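Local coordinates for protein-tyrosine-phosphatase PTP1 (Arabidopsis thaliana, PDB 6KRW) that removes phosphate from phosphotyrosine in proteins, dephosphorylating the MAP kinase MPK6 and helping to restrain salicylic acid and camalexin synthesis in plant defence, at residues T172-R180 against V214-R222. Sequence-based numbering, arbitrary orientation.
Sequences TTDTSLMLR and VAVREILKR
With chi1 at -175°, Glu218 turns CG away from its own backbone N, and the extended chain brings the carboxylate to Thr175, whose OG1 sits between backbone N and carbonyl carbon (chi1 53°). Here the beta-hairpin joining strands 163-172 and 178-186, with a type I turn from Thr173 to Ser176, packs on helix 214-223 of the phosphatase domain. Thr175 OG1 donates a very short hydrogen bond, 2.5 Å, to Glu218 OE1. Thr175 OG1 also accepts from Thr173 OG1 at 3.0 Å, and Thr173 OG1 in turn takes the N-H of Leu177. This chain of hydrogen bonds ties the turn to the helix. The other oxygen, Glu218 OE2, forms a salt bridge with Arg222, one helical turn on. Arg222 NE and NH1 both bind this one oxygen edge-on, in the guanidinium plane, NE at the anti lone pair of OE2. With an alanine in place of Glu218, Thr175 OG1 would probably lose its acceptor, and the Arg222 guanidinium its countercharge and firm hold. Beside these polar groups, Leu177 CD2 rests on Ile219 CG1 at 3.8 Å. Ile219 also touches Ile199 of strand 194-200 and Tyr247 of helix 242-259. Leu179 CD1 covers the middle of one guanidinium face of Arg222 from 3.7 Å.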
# COMPACT_ATOMS: atom_id res chain seq x y z
N THR A 172 9.75 -9.38 15.74
CA THR A 172 8.77 -10.22 15.01
C THR A 172 7.47 -10.33 15.78
O THR A 172 7.43 -9.97 16.95
CB THR A 172 9.33 -11.55 14.54
OG1 THR A 172 9.63 -12.26 15.73
CG2 THR A 172 10.55 -11.38 13.65
N THR A 173 6.43 -10.78 15.11
CA THR A 173 5.13 -11.04 15.75
C THR A 173 4.80 -12.52 15.61
O THR A 173 5.44 -13.19 14.78
CB THR A 173 4.04 -10.22 15.05
OG1 THR A 173 3.89 -10.78 13.74
CG2 THR A 173 4.38 -8.75 14.99
N ASP A 174 3.77 -12.98 16.31
CA ASP A 174 3.25 -14.37 16.23
C ASP A 174 2.67 -14.67 14.84
O ASP A 174 2.59 -15.84 14.47
CB ASP A 174 2.16 -14.61 17.29
CG ASP A 174 2.63 -14.46 18.73
OD1 ASP A 174 3.81 -14.74 18.99
OD2 ASP A 174 1.80 -14.09 19.57
N THR A 175 2.25 -13.64 14.09
CA THR A 175 1.55 -13.78 12.79
C THR A 175 2.51 -13.66 11.59
O THR A 175 1.99 -13.53 10.48
CB THR A 175 0.44 -12.73 12.71
OG1 THR A 175 1.02 -11.45 12.99
CG2 THR A 175 -0.66 -12.98 13.72
N SER A 176 3.83 -13.70 11.81
CA SER A 176 4.93 -13.69 10.82
C SER A 176 5.28 -12.28 10.35
O SER A 176 6.10 -12.19 9.45
CB SER A 176 4.78 -14.62 9.63
OG SER A 176 4.21 -15.86 10.01
N LEU A 177 4.76 -11.22 10.97
CA LEU A 177 5.22 -9.87 10.55
C LEU A 177 6.64 -9.64 11.06
O LEU A 177 6.93 -10.10 12.14
CB LEU A 177 4.26 -8.83 11.11
CG LEU A 177 2.82 -8.94 10.63
CD1 LEU A 177 2.00 -7.83 11.27
CD2 LEU A 177 2.73 -8.86 9.10
N MET A 178 7.42 -8.87 10.31
CA MET A 178 8.76 -8.37 10.70
C MET A 178 8.67 -6.86 10.84
O MET A 178 8.25 -6.20 9.84
CB MET A 178 9.82 -8.76 9.69
CG MET A 178 10.29 -10.18 9.83
SD MET A 178 11.35 -10.66 8.47
CE MET A 178 10.14 -10.89 7.17
N LEU A 179 8.84 -6.36 12.05
CA LEU A 179 8.80 -4.93 12.40
C LEU A 179 10.21 -4.39 12.52
O LEU A 179 10.89 -4.84 13.38
CB LEU A 179 7.98 -4.73 13.67
CG LEU A 179 6.66 -5.49 13.75
CD1 LEU A 179 6.03 -5.30 15.11
CD2 LEU A 179 5.69 -5.06 12.66
N ARG A 180 10.57 -3.43 11.68
CA ARG A 180 11.89 -2.76 11.73
C ARG A 180 11.69 -1.28 11.97
O ARG A 180 11.11 -0.62 11.12
CB ARG A 180 12.68 -2.99 10.45
CG ARG A 180 12.98 -4.44 10.13
CD ARG A 180 13.72 -4.55 8.82
NE ARG A 180 14.27 -5.88 8.54
CZ ARG A 180 13.63 -6.87 7.92
NH1 ARG A 180 12.37 -6.75 7.53
NH2 ARG A 180 14.26 -8.01 7.70
N VAL A 214 -5.39 -13.18 9.21
CA VAL A 214 -4.94 -12.70 10.55
C VAL A 214 -3.74 -11.76 10.41
O VAL A 214 -3.74 -10.72 11.09
CB VAL A 214 -4.65 -13.91 11.45
CG1 VAL A 214 -4.16 -13.45 12.81
CG2 VAL A 214 -5.88 -14.79 11.60
N ALA A 215 -2.72 -12.14 9.63
CA ALA A 215 -1.49 -11.30 9.56
C ALA A 215 -1.84 -9.96 8.88
O ALA A 215 -1.44 -8.89 9.38
CB ALA A 215 -0.43 -12.03 8.78
N VAL A 216 -2.63 -10.01 7.82
CA VAL A 216 -2.96 -8.73 7.13
C VAL A 216 -3.77 -7.83 8.07
O VAL A 216 -3.49 -6.61 8.14
CB VAL A 216 -3.68 -9.04 5.82
CG1 VAL A 216 -4.22 -7.74 5.23
CG2 VAL A 216 -2.76 -9.68 4.83
N ARG A 217 -4.70 -8.39 8.82
CA ARG A 217 -5.48 -7.56 9.78
C ARG A 217 -4.58 -7.06 10.91
O ARG A 217 -4.84 -5.96 11.41
CB ARG A 217 -6.71 -8.33 10.26
CG ARG A 217 -7.77 -8.45 9.18
CD ARG A 217 -9.06 -9.08 9.65
NE ARG A 217 -8.86 -10.37 10.27
CZ ARG A 217 -8.92 -10.62 11.57
NH1 ARG A 217 -9.16 -9.65 12.43
NH2 ARG A 217 -8.76 -11.86 12.00
N GLU A 218 -3.55 -7.81 11.32
CA GLU A 218 -2.64 -7.27 12.35
C GLU A 218 -1.93 -6.02 11.82
O GLU A 218 -1.71 -5.09 12.61
CB GLU A 218 -1.67 -8.36 12.80
CG GLU A 218 -0.80 -7.87 13.93
CD GLU A 218 0.13 -8.90 14.54
OE1 GLU A 218 -0.26 -10.07 14.63
OE2 GLU A 218 1.25 -8.53 14.75
N ILE A 219 -1.57 -5.99 10.54
CA ILE A 219 -0.95 -4.75 9.98
C ILE A 219 -1.92 -3.59 10.20
O ILE A 219 -1.52 -2.55 10.72
CB ILE A 219 -0.61 -4.92 8.50
CG1 ILE A 219 0.36 -6.08 8.25
CG2 ILE A 219 -0.10 -3.60 7.91
CD1 ILE A 219 0.59 -6.40 6.79
N LEU A 220 -3.19 -3.78 9.85
CA LEU A 220 -4.17 -2.68 10.02
C LEU A 220 -4.31 -2.32 11.49
O LEU A 220 -4.35 -1.12 11.83
CB LEU A 220 -5.51 -3.11 9.41
CG LEU A 220 -6.68 -2.16 9.66
CD1 LEU A 220 -6.36 -0.77 9.12
CD2 LEU A 220 -7.95 -2.70 9.02
N LYS A 221 -4.35 -3.33 12.37
CA LYS A 221 -4.51 -3.05 13.81
C LYS A 221 -3.33 -2.22 14.33
O LYS A 221 -3.56 -1.29 15.15
CB LYS A 221 -4.63 -4.36 14.58
CG LYS A 221 -5.92 -5.11 14.32
CD LYS A 221 -5.96 -6.45 15.03
CE LYS A 221 -7.16 -7.29 14.63
NZ LYS A 221 -8.44 -6.67 15.05
N ARG A 222 -2.12 -2.50 13.86
CA ARG A 222 -0.93 -1.72 14.31
C ARG A 222 -0.98 -0.30 13.76
O ARG A 222 -0.41 0.61 14.36
CB ARG A 222 0.35 -2.44 13.89
CG ARG A 222 0.57 -3.73 14.66
CD ARG A 222 1.83 -4.45 14.22
NE ARG A 222 2.03 -5.65 15.05
CZ ARG A 222 2.50 -5.65 16.28
NH1 ARG A 222 2.61 -6.80 16.94
NH2 ARG A 222 2.85 -4.51 16.84